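Local coordinates for protein Tubulin/ftsz, gtpase (Methanosaeta thermophila, PDB 3ZID) that binds GTP, probably hydrolyses it, and is thought to help control archaeal cell shape as a tubulin-like cytoskeletal protein, at residues Lys251-Glu256 with Pro314-Val319; Gln84-Asn89 with Ser121-His126; Gly13-Asp18 with Arg192-Val197. All blocks are in the same frame, centred on the assembly; numbering follows the deposited sequence.

Contact 1: Lys251-Glu256 with Pro314-Val319; sequences KNSLRE and PRVLSV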
loop_
_atom_site.group_PDB
_atom_site.type_symbol
_atom_site.label_atom_id
_atom_site.label_comp_id
_atom_site.label_asym_id
_atom_site.label_seq_id
_atom_site.Cartn_x
_atom_site.Cartn_y
_atom_site.Cartn_z
ATOM N N LYS A 251 -6.460 -21.729 -1.396
ATOM C CA LYS A 251 -6.858 -21.401 -0.010
ATOM C C LYS A 251 -5.821 -20.623 0.796
ATOM O O LYS A 251 -6.168 -19.690 1.503
ATOM C CB LYS A 251 -7.192 -22.687 0.763
ATOM C CG LYS A 251 -7.412 -22.433 2.256
ATOM C CD LYS A 251 -7.940 -23.661 3.009
ATOM C CE LYS A 251 -8.174 -23.315 4.487
ATOM N NZ LYS A 251 -8.957 -24.353 5.231
ATOM N N ASN A 252 -4.561 -21.043 0.715
ATOM C CA ASN A 252 -3.463 -20.426 1.470
ATOM C C ASN A 252 -3.136 -18.959 1.104
ATOM O O ASN A 252 -2.573 -18.223 1.901
ATOM C CB ASN A 252 -2.213 -21.269 1.305
ATOM C CG ASN A 252 -2.266 -22.516 2.117
ATOM O OD1 ASN A 252 -3.059 -22.617 3.046
ATOM N ND2 ASN A 252 -1.495 -23.519 1.715
ATOM N N SER A 253 -3.430 -18.575 -0.136
ATOM C CA SER A 253 -3.311 -17.192 -0.625
ATOM C C SER A 253 -4.489 -16.353 -0.180
ATOM O O SER A 253 -4.471 -15.133 -0.337
ATOM C CB SER A 253 -3.225 -17.140 -2.143
ATOM O OG SER A 253 -4.513 -17.373 -2.688
ATOM N N LEU A 254 -5.548 -17.010 0.295
ATOM C CA LEU A 254 -6.704 -16.263 0.775
ATOM C C LEU A 254 -6.830 -16.261 2.282
ATOM O O LEU A 254 -7.709 -15.599 2.827
ATOM C CB LEU A 254 -8.007 -16.793 0.191
ATOM C CG LEU A 254 -8.146 -16.686 -1.307
ATOM C CD1 LEU A 254 -9.410 -17.420 -1.679
ATOM C CD2 LEU A 254 -8.230 -15.218 -1.634
ATOM N N ARG A 255 -5.889 -16.870 2.980
ATOM C CA ARG A 255 -6.041 -16.881 4.413
ATOM C C ARG A 255 -5.194 -15.717 4.876
ATOM O O ARG A 255 -4.254 -15.319 4.167
ATOM C CB ARG A 255 -5.549 -18.204 4.984
ATOM C CG ARG A 255 -4.165 -18.554 4.535
ATOM C CD ARG A 255 -3.689 -19.863 5.119
ATOM N NE ARG A 255 -2.259 -20.039 4.868
ATOM C CZ ARG A 255 -1.546 -21.087 5.271
ATOM N NH1 ARG A 255 -2.130 -22.069 5.949
ATOM N NH2 ARG A 255 -0.248 -21.149 4.989
ATOM N N GLU A 256 -5.480 -15.231 6.086
ATOM C CA GLU A 256 -4.864 -14.009 6.609
ATOM C C GLU A 256 -3.359 -14.014 6.476
ATOM O O GLU A 256 -2.758 -13.037 6.021
ATOM C CB GLU A 256 -5.214 -13.818 8.092
ATOM C CG GLU A 256 -6.638 -13.391 8.383
ATOM C CD GLU A 256 -7.595 -14.567 8.514
ATOM O OE1 GLU A 256 -7.218 -15.702 8.128
ATOM O OE2 GLU A 256 -8.718 -14.360 9.035
ATOM N N PRO A 314 3.687 -24.450 -8.627
ATOM C CA PRO A 314 2.605 -23.470 -8.703
ATOM C C PRO A 314 2.618 -22.410 -7.597
ATOM O O PRO A 314 3.019 -22.679 -6.470
ATOM C CB PRO A 314 1.338 -24.324 -8.622
ATOM C CG PRO A 314 1.806 -25.686 -8.112
ATOM C CD PRO A 314 3.192 -25.840 -8.581
ATOM N N ARG A 315 2.210 -21.200 -7.967
ATOM C CA ARG A 315 1.998 -20.134 -7.010
ATOM C C ARG A 315 0.684 -19.442 -7.367
ATOM O O ARG A 315 0.207 -19.480 -8.515
ATOM C CB ARG A 315 3.159 -19.137 -6.992
ATOM C CG ARG A 315 3.409 -18.412 -8.306
ATOM C CD ARG A 315 4.388 -17.255 -8.060
ATOM N NE ARG A 315 4.625 -16.484 -9.277
ATOM C CZ ARG A 315 5.366 -15.380 -9.326
ATOM N NH1 ARG A 315 5.933 -14.922 -8.220
ATOM N NH2 ARG A 315 5.548 -14.746 -10.482
ATOM N N VAL A 316 0.084 -18.830 -6.363
ATOM C CA VAL A 316 -1.203 -18.203 -6.534
ATOM C C VAL A 316 -1.123 -16.775 -6.039
ATOM O O VAL A 316 -0.576 -16.494 -4.968
ATOM C CB VAL A 316 -2.310 -18.953 -5.757
ATOM C CG1 VAL A 316 -3.652 -18.239 -5.912
ATOM C CG2 VAL A 316 -2.425 -20.394 -6.256
ATOM N N LEU A 317 -1.679 -15.885 -6.838
ATOM C CA LEU A 317 -1.898 -14.518 -6.426
ATOM C C LEU A 317 -3.387 -14.265 -6.323
ATOM O O LEU A 317 -4.150 -14.572 -7.224
ATOM C CB LEU A 317 -1.278 -13.549 -7.426
ATOM C CG LEU A 317 -1.526 -12.067 -7.094
ATOM C CD1 LEU A 317 -0.551 -11.617 -6.065
ATOM C CD2 LEU A 317 -1.384 -11.231 -8.349
ATOM N N SER A 318 -3.794 -13.673 -5.219
ATOM C CA SER A 318 -5.176 -13.263 -5.072
ATOM C C SER A 318 -5.262 -11.740 -4.944
ATOM O O SER A 318 -4.491 -11.112 -4.216
ATOM C CB SER A 318 -5.801 -13.959 -3.859
ATOM O OG SER A 318 -5.073 -13.659 -2.675
ATOM N N VAL A 319 -6.181 -11.149 -5.687
ATOM C CA VAL A 319 -6.429 -9.722 -5.575
ATOM C C VAL A 319 -7.794 -9.656 -4.959
ATOM O O VAL A 319 -8.750 -10.150 -5.529
ATOM C CB VAL A 319 -6.411 -8.996 -6.940
ATOM C CG1 VAL A 319 -6.621 -7.475 -6.747
ATOM C CG2 VAL A 319 -5.089 -9.302 -7.710
#
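The hydroxyl of Ser318 reaches across from strand 315-322 to the backbone carbonyl of Ser253, on the segment 251-256, and the bond from Ser318 OG to Ser253 O measures 2.8 Å. The donor sits well above the carbonyl plane, 51° out of it, so the bond misses the lone-pair directions. Ser318 sets its OG between its own backbone N and carbonyl carbon (chi1 58°), which turns the hydroxyl to that carbonyl and leaves CB against Leu254, whose CD2 lies 3.5 Å from Ser318 CB. Ser253 uses the same kind of rotamer, but its OG is bonded back to Ile250 O of the preceding turn; toward the strand it meets a methyl, Val316 CG1, at 3.4 Å from Ser253 OG. Val316 has Ile275 and Ile277 of strand 270-279 as its other neighbours. The two serine hydroxyls are not bonded to each other. Val316 and Ser318 point to this layer, whereas the alternate residue Leu317 faces helix 186-210 on the other side of the sheet. Such a two-sided mixed sheet, with helices on both faces, is characteristic of the C-terminal domain of the tubulin/FtsZ fold.

Contact 2: Gln84-Asn89 with Ser121-His126; sequences QGFWEN and SPLMIH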
loop_
_atom_site.group_PDB
_atom_site.type_symbol
_atom_site.label_atom_id
_atom_site.label_comp_id
_atom_site.label_asym_id
_atom_site.label_seq_id
_atom_site.Cartn_x
_atom_site.Cartn_y
_atom_site.Cartn_z
ATOM N N GLN A 84 2.328 21.595 0.859
ATOM C CA GLN A 84 2.936 22.817 0.328
ATOM C C GLN A 84 4.107 22.475 -0.574
ATOM O O GLN A 84 4.225 22.996 -1.688
ATOM C CB GLN A 84 3.409 23.751 1.454
ATOM C CG GLN A 84 2.293 24.443 2.227
ATOM C CD GLN A 84 2.798 25.209 3.444
ATOM O OE1 GLN A 84 3.934 25.024 3.889
ATOM N NE2 GLN A 84 1.944 26.063 3.996
ATOM N N GLY A 85 4.962 21.581 -0.081
ATOM C CA GLY A 85 6.098 21.091 -0.834
ATOM C C GLY A 85 5.704 20.545 -2.197
ATOM O O GLY A 85 6.391 20.790 -3.195
ATOM N N PHE A 86 4.605 19.798 -2.246
ATOM C CA PHE A 86 4.126 19.277 -3.518
ATOM C C PHE A 86 3.706 20.386 -4.498
ATOM O O PHE A 86 4.123 20.393 -5.658
ATOM C CB PHE A 86 2.976 18.287 -3.330
ATOM C CG PHE A 86 2.461 17.737 -4.624
ATOM C CD1 PHE A 86 3.149 16.720 -5.273
ATOM C CD2 PHE A 86 1.321 18.262 -5.219
ATOM C CE1 PHE A 86 2.697 16.222 -6.478
ATOM C CE2 PHE A 86 0.861 17.768 -6.422
ATOM C CZ PHE A 86 1.548 16.756 -7.053
ATOM N N TRP A 87 2.882 21.321 -4.032
ATOM C CA TRP A 87 2.417 22.416 -4.887
ATOM C C TRP A 87 3.564 23.234 -5.473
ATOM O O TRP A 87 3.577 23.548 -6.657
ATOM C CB TRP A 87 1.448 23.306 -4.112
ATOM C CG TRP A 87 0.190 22.576 -3.816
ATOM C CD1 TRP A 87 -0.500 21.766 -4.673
ATOM C CD2 TRP A 87 -0.494 22.511 -2.563
ATOM N NE1 TRP A 87 -1.600 21.234 -4.043
ATOM C CE2 TRP A 87 -1.612 21.666 -2.742
ATOM C CE3 TRP A 87 -0.280 23.097 -1.308
ATOM C CZ2 TRP A 87 -2.512 21.390 -1.713
ATOM C CZ3 TRP A 87 -1.175 22.823 -0.287
ATOM C CH2 TRP A 87 -2.279 21.978 -0.498
ATOM N N GLU A 88 4.552 23.523 -4.638
ATOM C CA GLU A 88 5.728 24.265 -5.064
ATOM C C GLU A 88 6.535 23.527 -6.124
ATOM O O GLU A 88 7.197 24.157 -6.946
ATOM C CB GLU A 88 6.606 24.582 -3.850
ATOM C CG GLU A 88 5.967 25.594 -2.896
ATOM C CD GLU A 88 6.678 25.684 -1.555
ATOM O OE1 GLU A 88 7.744 25.051 -1.394
ATOM O OE2 GLU A 88 6.166 26.392 -0.664
ATOM N N ASN A 89 6.458 22.194 -6.127
ATOM C CA ASN A 89 7.257 21.405 -7.064
ATOM C C ASN A 89 6.442 20.523 -7.998
ATOM O O ASN A 89 7.001 19.684 -8.708
ATOM C CB ASN A 89 8.235 20.531 -6.291
ATOM C CG ASN A 89 9.201 21.341 -5.459
ATOM O OD1 ASN A 89 10.277 21.704 -5.932
ATOM N ND2 ASN A 89 8.832 21.615 -4.206
ATOM N N SER A 121 1.101 11.807 -2.419
ATOM C CA SER A 121 0.498 10.739 -3.209
ATOM C C SER A 121 -0.945 11.004 -3.633
ATOM O O SER A 121 -1.272 10.862 -4.807
ATOM C CB SER A 121 0.677 9.371 -2.537
ATOM O OG SER A 121 2.060 9.045 -2.448
ATOM N N PRO A 122 -1.812 11.403 -2.690
ATOM C CA PRO A 122 -3.168 11.737 -3.138
ATOM C C PRO A 122 -3.173 12.915 -4.092
ATOM O O PRO A 122 -3.994 12.919 -5.013
ATOM C CB PRO A 122 -3.891 12.096 -1.843
ATOM C CG PRO A 122 -3.121 11.363 -0.776
ATOM C CD PRO A 122 -1.703 11.391 -1.219
ATOM N N LEU A 123 -2.282 13.886 -3.878
ATOM C CA LEU A 123 -2.201 15.052 -4.760
ATOM C C LEU A 123 -1.751 14.655 -6.143
ATOM O O LEU A 123 -2.300 15.120 -7.152
ATOM C CB LEU A 123 -1.239 16.115 -4.205
ATOM C CG LEU A 123 -1.663 16.709 -2.863
ATOM C CD1 LEU A 123 -0.758 17.846 -2.327
ATOM C CD2 LEU A 123 -3.029 17.188 -3.060
ATOM N N MET A 124 -0.749 13.780 -6.179
ATOM C CA MET A 124 -0.168 13.308 -7.429
ATOM C C MET A 124 -1.171 12.458 -8.205
ATOM O O MET A 124 -1.233 12.508 -9.428
ATOM C CB MET A 124 1.098 12.501 -7.137
ATOM C CG MET A 124 2.076 12.421 -8.312
ATOM S SD MET A 124 3.595 11.556 -7.859
ATOM C CE MET A 124 3.859 12.218 -6.228
ATOM N N ILE A 125 -1.958 11.669 -7.495
ATOM C CA ILE A 125 -2.940 10.826 -8.171
ATOM C C ILE A 125 -4.000 11.715 -8.828
ATOM O O ILE A 125 -4.415 11.476 -9.971
ATOM C CB ILE A 125 -3.573 9.821 -7.189
ATOM C CG1 ILE A 125 -2.536 8.769 -6.798
ATOM C CG2 ILE A 125 -4.827 9.190 -7.780
ATOM C CD1 ILE A 125 -2.902 7.985 -5.549
ATOM N N HIS A 126 -4.414 12.757 -8.117
ATOM C CA HIS A 126 -5.390 13.679 -8.668
ATOM C C HIS A 126 -4.925 14.209 -10.014
ATOM O O HIS A 126 -5.672 14.222 -10.993
ATOM C CB HIS A 126 -5.624 14.867 -7.722
ATOM C CG HIS A 126 -6.661 15.830 -8.226
ATOM N ND1 HIS A 126 -7.980 15.470 -8.417
ATOM C CD2 HIS A 126 -6.554 17.108 -8.660
ATOM C CE1 HIS A 126 -8.650 16.500 -8.900
ATOM N NE2 HIS A 126 -7.809 17.507 -9.052
#
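Phe86 of helix 79-98 lays its ring against Leu123 and Met124 of helix 117-131, and its path from CB outward follows most of the interface. At the root, Phe86 CB already has the methyl Leu123 CD1 3.9 Å away. With CG anti to the backbone N (chi1 180°), the ring extends between the two helices, alongside Leu123. CG is still beside the end of the leucine, but along one flank of the ring the contact shifts to the leucine's base: Phe86 CD2 lies 3.5 Å from Leu123 CB, with CD1 of the leucine close by, and Phe86 CE2 is also 3.5 Å from Leu123 CB. This methylene stands over one face of the ring, offset toward the rim, in a CH-pi contact 3.8 Å from Leu123 CB to the Phe86 ring centroid. The two side chains slide past each other in opposite directions. Farther out, CZ arrives at the backbone of Met124, while Phe86 CE1 comes within 4.1 Å of Met124 CB and brushes the methyl CE, which the bend at the end of the methionine chain brings round.

Leu123 CD1 also touches Trp87, 3.9 Å from Trp87 NE1, the two side chains crossing at about a right angle. Phe86 in addition makes an edge-to-face contact with Phe120, and Met124 packs onto Leu7 and Val9 of strand 3-9.

The segment axes approach to 10.3 Å at 35°. No hydrogen bond or salt bridge joins the segments, so their association rests on dispersion and CH-pi attraction, with burial of Phe86 and Met124 adding a hydrophobic contribution.

Contact 3: Gly13-Asp18 with Arg192-Val197; sequences GNRILD and RINTMV. With GDP (guanosine-5'-diphosphate), chain C.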
loop_
_atom_site.group_PDB
_atom_site.type_symbol
_atom_site.label_atom_id
_atom_site.label_comp_id
_atom_site.label_asym_id
_atom_site.label_seq_id
_atom_site.Cartn_x
_atom_site.Cartn_y
_atom_site.Cartn_z
ATOM N N GLY A 13 7.798 4.258 0.276
ATOM C CA GLY A 13 7.566 4.110 -1.146
ATOM C C GLY A 13 8.870 3.911 -1.913
ATOM O O GLY A 13 8.933 3.051 -2.778
ATOM N N ASN A 14 9.903 4.690 -1.602
ATOM C CA ASN A 14 11.217 4.507 -2.237
ATOM C C ASN A 14 11.775 3.086 -2.049
ATOM O O ASN A 14 12.274 2.457 -2.993
ATOM C CB ASN A 14 12.278 5.442 -1.649
ATOM C CG ASN A 14 12.080 6.911 -1.996
ATOM O OD1 ASN A 14 12.795 7.754 -1.451
ATOM N ND2 ASN A 14 11.110 7.233 -2.856
ATOM N N ARG A 15 11.728 2.604 -0.811
ATOM C CA ARG A 15 12.310 1.316 -0.487
ATOM C C ARG A 15 11.529 0.171 -1.126
ATOM O O ARG A 15 12.106 -0.828 -1.522
ATOM C CB ARG A 15 12.435 1.129 1.017
ATOM C CG ARG A 15 13.602 1.886 1.664
ATOM C CD ARG A 15 13.462 1.754 3.163
ATOM N NE ARG A 15 14.455 2.462 3.939
ATOM C CZ ARG A 15 14.253 2.847 5.193
ATOM N NH1 ARG A 15 13.090 2.594 5.782
ATOM N NH2 ARG A 15 15.209 3.491 5.848
ATOM N N ILE A 16 10.219 0.316 -1.240
ATOM C CA ILE A 16 9.440 -0.703 -1.927
ATOM C C ILE A 16 9.782 -0.717 -3.413
ATOM O O ILE A 16 9.958 -1.767 -3.998
ATOM C CB ILE A 16 7.941 -0.507 -1.726
ATOM C CG1 ILE A 16 7.583 -0.812 -0.274
ATOM C CG2 ILE A 16 7.150 -1.443 -2.650
ATOM C CD1 ILE A 16 6.159 -0.401 0.098
ATOM N N LEU A 17 9.912 0.458 -4.005
ATOM C CA LEU A 17 10.278 0.546 -5.399
ATOM C C LEU A 17 11.642 -0.100 -5.666
ATOM O O LEU A 17 11.831 -0.790 -6.675
ATOM C CB LEU A 17 10.301 1.999 -5.851
ATOM C CG LEU A 17 10.523 2.141 -7.354
ATOM C CD1 LEU A 17 9.504 1.283 -8.110
ATOM C CD2 LEU A 17 10.346 3.559 -7.766
ATOM N N ASP A 18 12.582 0.133 -4.759
ATOM C CA ASP A 18 13.914 -0.460 -4.834
ATOM C C ASP A 18 13.842 -1.992 -4.782
ATOM O O ASP A 18 14.526 -2.669 -5.556
ATOM C CB ASP A 18 14.796 0.073 -3.714
ATOM C CG ASP A 18 16.267 0.105 -4.087
ATOM O OD1 ASP A 18 16.581 0.408 -5.259
ATOM O OD2 ASP A 18 17.108 -0.158 -3.202
ATOM N N ARG A 192 11.544 -7.583 4.977
ATOM C CA ARG A 192 10.598 -8.671 4.738
ATOM C C ARG A 192 9.336 -8.145 4.071
ATOM O O ARG A 192 8.873 -8.690 3.077
ATOM C CB ARG A 192 10.231 -9.386 6.028
ATOM C CG ARG A 192 9.311 -10.603 5.806
ATOM C CD ARG A 192 8.929 -11.276 7.124
ATOM N NE ARG A 192 8.240 -12.549 6.914
ATOM C CZ ARG A 192 6.919 -12.712 6.939
ATOM N NH1 ARG A 192 6.124 -11.683 7.194
ATOM N NH2 ARG A 192 6.391 -13.913 6.727
ATOM N N ILE A 193 8.769 -7.087 4.637
ATOM C CA ILE A 193 7.539 -6.535 4.102
ATOM C C ILE A 193 7.724 -6.063 2.667
ATOM O O ILE A 193 6.935 -6.419 1.796
ATOM C CB ILE A 193 7.024 -5.377 4.959
ATOM C CG1 ILE A 193 6.580 -5.902 6.336
ATOM C CG2 ILE A 193 5.891 -4.663 4.240
ATOM C CD1 ILE A 193 6.400 -4.833 7.396
ATOM N N ASN A 194 8.769 -5.267 2.435
ATOM C CA ASN A 194 9.029 -4.688 1.126
ATOM C C ASN A 194 9.222 -5.801 0.085
ATOM O O ASN A 194 8.742 -5.705 -1.042
ATOM C CB ASN A 194 10.266 -3.771 1.144
ATOM C CG ASN A 194 10.113 -2.566 2.045
ATOM O OD1 ASN A 194 9.036 -2.287 2.578
ATOM N ND2 ASN A 194 11.218 -1.850 2.244
ATOM N N THR A 195 9.912 -6.863 0.482
ATOM C CA THR A 195 10.127 -7.992 -0.421
ATOM C C THR A 195 8.807 -8.660 -0.794
ATOM O O THR A 195 8.603 -9.014 -1.949
ATOM C CB THR A 195 11.103 -9.025 0.190
ATOM O OG1 THR A 195 12.398 -8.434 0.281
ATOM C CG2 THR A 195 11.195 -10.326 -0.651
ATOM N N MET A 196 7.906 -8.796 0.176
ATOM C CA MET A 196 6.598 -9.408 -0.066
ATOM C C MET A 196 5.745 -8.540 -0.975
ATOM O O MET A 196 5.038 -9.055 -1.839
ATOM C CB MET A 196 5.846 -9.657 1.256
ATOM C CG MET A 196 6.508 -10.663 2.179
ATOM S SD MET A 196 5.709 -10.762 3.786
ATOM C CE MET A 196 4.104 -11.382 3.318
ATOM N N VAL A 197 5.808 -7.221 -0.783
ATOM C CA VAL A 197 5.006 -6.322 -1.604
ATOM C C VAL A 197 5.500 -6.392 -3.037
ATOM O O VAL A 197 4.731 -6.594 -3.956
ATOM C CB VAL A 197 5.095 -4.852 -1.135
ATOM C CG1 VAL A 197 4.294 -3.951 -2.096
ATOM C CG2 VAL A 197 4.541 -4.717 0.287
HETATM P PB GDP C . 7.966 9.949 4.507
HETATM O O1B GDP C . 6.850 9.695 3.509
HETATM O O2B GDP C . 9.312 9.755 3.837
HETATM O O3B GDP C . 7.830 11.371 5.024
HETATM O O3A GDP C . 7.793 8.973 5.769
HETATM P PA GDP C . 7.900 7.375 5.662
HETATM O O1A GDP C . 9.154 6.885 6.298
HETATM O O2A GDP C . 7.724 6.848 4.254
HETATM O "O5'" GDP C . 6.607 6.981 6.500
HETATM C "C5'" GDP C . 6.771 6.367 7.769
HETATM C "C4'" GDP C . 5.851 5.156 7.817
HETATM O "O4'" GDP C . 6.306 4.218 6.840
HETATM C "C3'" GDP C . 5.979 4.495 9.162
HETATM O "O3'" GDP C . 4.750 3.812 9.397
HETATM C "C2'" GDP C . 7.095 3.514 8.935
HETATM O "O2'" GDP C . 6.956 2.413 9.826
HETATM C "C1'" GDP C . 6.842 3.071 7.507
HETATM N N9 GDP C . 8.037 2.708 6.744
HETATM C C8 GDP C . 9.152 3.443 6.569
HETATM N N7 GDP C . 10.015 2.801 5.744
HETATM C C5 GDP C . 9.432 1.637 5.391
HETATM C C6 GDP C . 9.777 0.499 4.534
HETATM O O6 GDP C . 10.871 0.461 3.958
HETATM N N1 GDP C . 8.892 -0.490 4.420
HETATM C C2 GDP C . 7.710 -0.479 5.051
HETATM N N2 GDP C . 6.885 -1.533 4.879
HETATM N N3 GDP C . 7.304 0.531 5.859
HETATM C C4 GDP C . 8.120 1.592 6.042
#
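Asn194 places its amide between Arg15, Ile16 and the guanine by setting CG anti to its own carbonyl carbon (chi1 -63°), with OD1 almost eclipsing CA about the CB-CG bond (chi2 -8°). The amide then reads the base edge: Asn194 ND2 donates to GDP O6 at 2.9 Å, nearly straight, while Asn194 OD1 accepts from GDP N1 at 2.6 Å and, weakly, from GDP N2. From helix 10-30, Arg15 CB lies 3.4 Å from Asn194 ND2, and its extended chain passes the O6/N7 edge of the guanine, bringing Arg15 CD within 3.0 Å of GDP O6 and the guanidinium edge beside N7. Ile16 crosses the asparagine at about a right angle, with Ile16 CG1 3.5 Å from Asn194 OD1; its other branch, CG2, meets Val197 CG1 at 3.8 Å. The amide is backed by apolar atoms on the helix side while its polar edge is spent on the nucleotide. Ile193 CG2 lies against GDP N2. The helix segments cross at -58°, with axes 8.7 Å apart. Asn194 and Arg15 are experimentally established GTP-binding residues, and this junction of the first helix with the central helix 186-210 forms part of the guanine end of the tubulin/FtsZ nucleotide pocket.

Contact 3 holds the central position, about 10 Å from the centre of the chain, where the nucleotide-binding domain meets helix 186-210. Contacts 1 and 2 lie on opposite sides of that centre, 35 Å apart between their centres. Contact 2 is nested in the loop closed by contact 3 and stays near the nucleotide: the Met124 side chain is about 10 Å from GDP and about 7 Å from Gly117, whose backbone N binds it. Contact 1 follows later in the chain, away from the annotated sites, its centre 19 Å from that of contact 3; helix 186-210 bridges the two, carrying Asn194 at the guanine and packing against Leu317 of the contact 1 strand.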